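PDB 3O0A: leucyl-tRNA synthetase subunit alpha from Aquifex aeolicus, which as part of leucyl-tRNA synthetase helps attach leucine to its cognate tRNA and, through the CP1 hydrolytic domain crystallised here, probably removes wrongly attached amino acids from the tRNA by hydrolysis. Local coordinates for residues Met140-Phe152 with Val164-Glu178. Numbering follows the deposited sequence.
Sequences MCVPAHDQRDWEF and VKPEGAWDFEKGAYE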
loop_
_atom_site.group_PDB
_atom_site.type_symbol
_atom_site.label_atom_id
_atom_site.label_comp_id
_atom_site.label_asym_id
_atom_site.label_seq_id
_atom_site.Cartn_x
_atom_site.Cartn_y
_atom_site.Cartn_z
ATOM N N MET A 140 -2.908 1.048 -1.102
ATOM C CA MET A 140 -2.108 1.872 -0.213
ATOM C C MET A 140 -2.866 2.063 1.088
ATOM O O MET A 140 -4.101 2.227 1.100
ATOM C CB MET A 140 -1.753 3.211 -0.847
ATOM C CG MET A 140 -2.923 4.165 -0.991
ATOM S SD MET A 140 -2.372 5.628 -1.876
ATOM C CE MET A 140 -3.726 6.722 -1.449
ATOM N N CYS A 141 -2.133 2.009 2.194
ATOM C CA CYS A 141 -2.775 2.092 3.487
ATOM C C CYS A 141 -2.435 3.386 4.208
ATOM O O CYS A 141 -1.271 3.728 4.393
ATOM C CB CYS A 141 -2.430 0.861 4.327
ATOM S SG CYS A 141 -2.923 -0.679 3.511
ATOM N N VAL A 142 -3.488 4.090 4.609
ATOM C CA VAL A 142 -3.391 5.421 5.183
ATOM C C VAL A 142 -4.167 5.354 6.509
ATOM O O VAL A 142 -5.345 5.732 6.578
ATOM C CB VAL A 142 -3.976 6.489 4.229
ATOM C CG1 VAL A 142 -3.815 7.914 4.803
ATOM C CG2 VAL A 142 -3.313 6.385 2.840
ATOM N N PRO A 143 -3.512 4.846 7.568
ATOM C CA PRO A 143 -4.223 4.651 8.834
ATOM C C PRO A 143 -4.849 5.913 9.422
ATOM O O PRO A 143 -5.849 5.813 10.130
ATOM C CB PRO A 143 -3.152 4.114 9.792
ATOM C CG PRO A 143 -1.982 3.795 8.985
ATOM C CD PRO A 143 -2.102 4.417 7.631
ATOM N N ALA A 144 -4.269 7.080 9.144
ATOM C CA ALA A 144 -4.852 8.341 9.613
ATOM C C ALA A 144 -6.262 8.595 9.068
ATOM O O ALA A 144 -7.055 9.290 9.706
ATOM C CB ALA A 144 -3.932 9.512 9.281
ATOM N N HIS A 145 -6.577 8.037 7.898
ATOM C CA HIS A 145 -7.789 8.420 7.163
ATOM C C HIS A 145 -8.630 7.262 6.638
ATOM O O HIS A 145 -9.599 7.476 5.901
ATOM C CB HIS A 145 -7.398 9.377 6.025
ATOM C CG HIS A 145 -6.585 10.538 6.500
ATOM N ND1 HIS A 145 -7.071 11.454 7.409
ATOM C CD2 HIS A 145 -5.311 10.910 6.233
ATOM C CE1 HIS A 145 -6.136 12.346 7.673
ATOM N NE2 HIS A 145 -5.060 12.042 6.968
ATOM N N ASP A 146 -8.257 6.038 7.011
ATOM C CA ASP A 146 -9.012 4.849 6.632
ATOM C C ASP A 146 -9.139 3.975 7.887
ATOM O O ASP A 146 -8.130 3.552 8.463
ATOM C CB ASP A 146 -8.305 4.120 5.476
ATOM C CG ASP A 146 -9.096 2.914 4.935
ATOM O OD1 ASP A 146 -9.414 1.987 5.709
ATOM O OD2 ASP A 146 -9.346 2.867 3.707
ATOM N N GLN A 147 -10.380 3.753 8.322
ATOM C CA GLN A 147 -10.652 3.014 9.553
ATOM C C GLN A 147 -10.127 1.582 9.536
ATOM O O GLN A 147 -9.576 1.121 10.536
ATOM C CB GLN A 147 -12.145 3.042 9.909
ATOM C CG GLN A 147 -12.455 2.440 11.277
ATOM C CD GLN A 147 -11.759 3.161 12.426
ATOM O OE1 GLN A 147 -11.512 4.366 12.367
ATOM N NE2 GLN A 147 -11.458 2.423 13.488
ATOM N N ARG A 148 -10.302 0.886 8.411
ATOM C CA ARG A 148 -9.774 -0.475 8.252
ATOM C C ARG A 148 -8.248 -0.456 8.419
ATOM O O ARG A 148 -7.685 -1.299 9.119
ATOM C CB ARG A 148 -10.150 -1.067 6.883
ATOM C CG ARG A 148 -11.624 -0.938 6.486
ATOM C CD ARG A 148 -12.444 -2.105 7.015
ATOM N NE ARG A 148 -13.769 -2.184 6.398
ATOM C CZ ARG A 148 -14.892 -1.706 6.934
ATOM N NH1 ARG A 148 -14.870 -1.098 8.117
ATOM N NH2 ARG A 148 -16.052 -1.840 6.290
ATOM N N ASP A 149 -7.590 0.527 7.799
ATOM C CA ASP A 149 -6.126 0.647 7.857
ATOM C C ASP A 149 -5.655 1.062 9.250
ATOM O O ASP A 149 -4.589 0.654 9.711
ATOM C CB ASP A 149 -5.616 1.672 6.827
ATOM C CG ASP A 149 -5.871 1.257 5.377
ATOM O OD1 ASP A 149 -6.002 0.047 5.067
ATOM O OD2 ASP A 149 -5.914 2.156 4.521
ATOM N N TRP A 150 -6.437 1.911 9.907
ATOM C CA TRP A 150 -6.121 2.363 11.251
ATOM C C TRP A 150 -6.062 1.170 12.209
ATOM O O TRP A 150 -5.120 1.032 12.987
ATOM C CB TRP A 150 -7.179 3.352 11.734
ATOM C CG TRP A 150 -6.856 3.948 13.048
ATOM C CD1 TRP A 150 -6.194 5.119 13.279
ATOM C CD2 TRP A 150 -7.191 3.415 14.337
ATOM N NE1 TRP A 150 -6.091 5.347 14.630
ATOM C CE2 TRP A 150 -6.688 4.313 15.303
ATOM C CE3 TRP A 150 -7.856 2.260 14.766
ATOM C CZ2 TRP A 150 -6.843 4.102 16.683
ATOM C CZ3 TRP A 150 -8.009 2.045 16.144
ATOM C CH2 TRP A 150 -7.500 2.964 17.080
ATOM N N GLU A 151 -7.070 0.310 12.117
ATOM C CA GLU A 151 -7.176 -0.873 12.982
ATOM C C GLU A 151 -6.042 -1.868 12.731
ATOM O O GLU A 151 -5.502 -2.458 13.674
ATOM C CB GLU A 151 -8.538 -1.536 12.788
ATOM C CG GLU A 151 -9.694 -0.701 13.333
ATOM C CD GLU A 151 -11.048 -1.084 12.748
ATOM O OE1 GLU A 151 -11.109 -1.858 11.765
ATOM O OE2 GLU A 151 -12.062 -0.587 13.274
ATOM N N PHE A 152 -5.681 -2.047 11.464
ATOM C CA PHE A 152 -4.534 -2.876 11.120
ATOM C C PHE A 152 -3.245 -2.289 11.689
ATOM O O PHE A 152 -2.431 -3.020 12.255
ATOM C CB PHE A 152 -4.412 -3.065 9.608
ATOM C CG PHE A 152 -3.442 -4.155 9.218
ATOM C CD1 PHE A 152 -3.853 -5.488 9.183
ATOM C CD2 PHE A 152 -2.118 -3.850 8.899
ATOM C CE1 PHE A 152 -2.955 -6.502 8.829
ATOM C CE2 PHE A 152 -1.215 -4.859 8.543
ATOM C CZ PHE A 152 -1.640 -6.181 8.507
ATOM N N VAL A 164 -4.683 14.851 5.793
ATOM C CA VAL A 164 -5.910 15.618 5.597
ATOM C C VAL A 164 -6.331 16.147 6.959
ATOM O O VAL A 164 -6.775 15.390 7.823
ATOM C CB VAL A 164 -7.049 14.773 4.962
ATOM C CG1 VAL A 164 -8.333 15.597 4.851
ATOM C CG2 VAL A 164 -6.636 14.248 3.579
ATOM N N LYS A 165 -6.169 17.447 7.156
ATOM C CA LYS A 165 -6.478 18.046 8.443
ATOM C C LYS A 165 -7.922 18.535 8.510
ATOM O O LYS A 165 -8.320 19.379 7.708
ATOM C CB LYS A 165 -5.508 19.182 8.751
ATOM C CG LYS A 165 -4.281 18.737 9.535
ATOM C CD LYS A 165 -3.682 19.907 10.304
ATOM C CE LYS A 165 -2.359 19.526 10.950
ATOM N NZ LYS A 165 -1.655 20.736 11.480
ATOM N N PRO A 166 -8.709 17.991 9.461
ATOM C CA PRO A 166 -10.050 18.513 9.710
ATOM C C PRO A 166 -9.975 19.887 10.375
ATOM O O PRO A 166 -8.963 20.224 10.999
ATOM C CB PRO A 166 -10.661 17.480 10.665
ATOM C CG PRO A 166 -9.506 16.860 11.344
ATOM C CD PRO A 166 -8.388 16.855 10.347
ATOM N N GLU A 167 -11.031 20.679 10.220
ATOM C CA GLU A 167 -11.097 22.009 10.832
ATOM C C GLU A 167 -11.264 21.938 12.346
ATOM O O GLU A 167 -10.732 22.782 13.076
ATOM C CB GLU A 167 -12.237 22.818 10.227
ATOM C CG GLU A 167 -11.993 23.251 8.793
ATOM C CD GLU A 167 -13.171 23.998 8.199
ATOM O OE1 GLU A 167 -13.992 24.547 8.969
ATOM O OE2 GLU A 167 -13.277 24.031 6.953
ATOM N N GLY A 168 -12.014 20.937 12.803
ATOM C CA GLY A 168 -12.228 20.713 14.227
ATOM C C GLY A 168 -11.207 19.744 14.788
ATOM O O GLY A 168 -10.443 19.129 14.040
ATOM N N ALA A 169 -11.196 19.613 16.111
ATOM C CA ALA A 169 -10.290 18.702 16.807
ATOM C C ALA A 169 -10.507 17.250 16.382
ATOM O O ALA A 169 -11.617 16.854 16.009
ATOM C CB ALA A 169 -10.452 18.850 18.326
ATOM N N TRP A 170 -9.430 16.471 16.415
ATOM C CA TRP A 170 -9.490 15.031 16.183
ATOM C C TRP A 170 -8.286 14.366 16.825
ATOM O O TRP A 170 -7.144 14.803 16.631
ATOM C CB TRP A 170 -9.540 14.696 14.687
ATOM C CG TRP A 170 -9.876 13.256 14.412
ATOM C CD1 TRP A 170 -9.010 12.201 14.393
ATOM C CD2 TRP A 170 -11.174 12.714 14.128
ATOM N NE1 TRP A 170 -9.685 11.037 14.112
ATOM C CE2 TRP A 170 -11.014 11.323 13.947
ATOM C CE3 TRP A 170 -12.458 13.270 14.011
ATOM C CZ2 TRP A 170 -12.088 10.477 13.653
ATOM C CZ3 TRP A 170 -13.526 12.426 13.715
ATOM C CH2 TRP A 170 -13.329 11.045 13.535
ATOM N N ASP A 171 -8.551 13.319 17.598
ATOM C CA ASP A 171 -7.498 12.504 18.178
ATOM C C ASP A 171 -7.271 11.307 17.263
ATOM O O ASP A 171 -8.066 10.364 17.245
ATOM C CB ASP A 171 -7.881 12.047 19.593
ATOM C CG ASP A 171 -6.670 11.677 20.447
ATOM O OD1 ASP A 171 -5.628 11.259 19.894
ATOM O OD2 ASP A 171 -6.765 11.799 21.687
ATOM N N PHE A 172 -6.193 11.359 16.488
ATOM C CA PHE A 172 -5.853 10.262 15.578
ATOM C C PHE A 172 -5.385 9.004 16.306
ATOM O O PHE A 172 -5.180 7.955 15.692
ATOM C CB PHE A 172 -4.830 10.722 14.540
ATOM C CG PHE A 172 -5.398 11.665 13.522
ATOM C CD1 PHE A 172 -5.449 13.036 13.773
ATOM C CD2 PHE A 172 -5.902 11.185 12.315
ATOM C CE1 PHE A 172 -5.981 13.911 12.828
ATOM C CE2 PHE A 172 -6.438 12.053 11.366
ATOM C CZ PHE A 172 -6.478 13.416 11.621
ATOM N N GLU A 173 -5.235 9.113 17.622
ATOM C CA GLU A 173 -4.934 7.956 18.465
ATOM C C GLU A 173 -6.207 7.253 18.955
ATOM O O GLU A 173 -6.151 6.414 19.856
ATOM C CB GLU A 173 -4.059 8.368 19.652
ATOM C CG GLU A 173 -2.720 8.983 19.258
ATOM C CD GLU A 173 -2.009 9.631 20.434
ATOM O OE1 GLU A 173 -1.734 8.924 21.428
ATOM O OE2 GLU A 173 -1.721 10.846 20.361
ATOM N N LYS A 174 -7.349 7.587 18.355
ATOM C CA LYS A 174 -8.624 6.962 18.717
ATOM C C LYS A 174 -9.386 6.418 17.508
ATOM O O LYS A 174 -10.201 5.500 17.638
ATOM C CB LYS A 174 -9.491 7.936 19.518
ATOM C CG LYS A 174 -8.975 8.186 20.929
ATOM C CD LYS A 174 -9.619 9.409 21.561
ATOM C CE LYS A 174 -9.163 9.602 23.004
ATOM N NZ LYS A 174 -7.678 9.672 23.130
ATOM N N GLY A 175 -9.105 6.970 16.328
ATOM C CA GLY A 175 -9.746 6.512 15.104
ATOM C C GLY A 175 -9.275 7.307 13.901
ATOM O O GLY A 175 -8.620 8.338 14.055
ATOM N N ALA A 176 -9.617 6.819 12.711
ATOM C CA ALA A 176 -9.252 7.480 11.456
ATOM C C ALA A 176 -10.256 8.580 11.136
ATOM O O ALA A 176 -11.462 8.421 11.379
ATOM C CB ALA A 176 -9.208 6.476 10.327
ATOM N N TYR A 177 -9.757 9.699 10.612
ATOM C CA TYR A 177 -10.624 10.756 10.114
ATOM C C TYR A 177 -10.853 10.559 8.626
ATOM O O TYR A 177 -9.937 10.743 7.826
ATOM C CB TYR A 177 -10.035 12.146 10.370
ATOM C CG TYR A 177 -10.880 13.227 9.734
ATOM C CD1 TYR A 177 -12.150 13.517 10.225
ATOM C CD2 TYR A 177 -10.425 13.932 8.618
ATOM C CE1 TYR A 177 -12.942 14.492 9.638
ATOM C CE2 TYR A 177 -11.210 14.910 8.019
ATOM C CZ TYR A 177 -12.469 15.182 8.537
ATOM O OH TYR A 177 -13.260 16.141 7.962
ATOM N N GLU A 178 -12.074 10.194 8.253
ATOM C CA GLU A 178 -12.347 9.825 6.860
ATOM C C GLU A 178 -12.955 10.939 5.994
ATOM O O GLU A 178 -13.194 10.729 4.803
ATOM C CB GLU A 178 -13.205 8.563 6.809
ATOM C CG GLU A 178 -12.598 7.393 7.594
ATOM C CD GLU A 178 -13.332 6.083 7.379
ATOM O OE1 GLU A 178 -14.582 6.087 7.387
ATOM O OE2 GLU A 178 -12.655 5.045 7.203
HETATM O O HOH W 1 -12.986 6.605 12.543
HETATM O O HOH W 2 -11.583 3.474 16.248
#
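H145 and A176 bring the N-terminal turn of helix 147-156 against the irregular loop after strand 164-165, in the CP1 editing domain of the synthetase. D146 is the N-cap, its OD1 accepting from D149 N.

Five hydrogen bonds cross the contact, four of them between a side chain and the main chain. Y177 N donates to A144 O at 2.9 Å, and H145 ND1 returns a bond to Y177 O in both the ring plane and the carbonyl plane. The other ring nitrogen, NE2, bonds to V163 N, which fixes the rotation of the imidazole. E178 reaches back over the helix start, where OE2 takes Q147 N on its anti side, tilted well out of the carboxylate plane, at 2.8 Å. The Q147 chain, bent at chi2 (60°), turns OE1 to A176 N in a nearly straight bond (169°), while NE2 donates to E151 OE2. At the indole edge W150 NE1 donates to F172 O at 3.0 Å. One water joins Q147 OE1 to A176 O, another Q147 NE2 to K174 O.

Apolar contacts and CH-pi packing complete the contact. The imidazole lies between V164 CB and A144 CB on opposite faces, and A176 CB meets W150 CB at 4.0 Å. G175 CA sits over the five-membered ring of W150, 3.9 Å from its centroid.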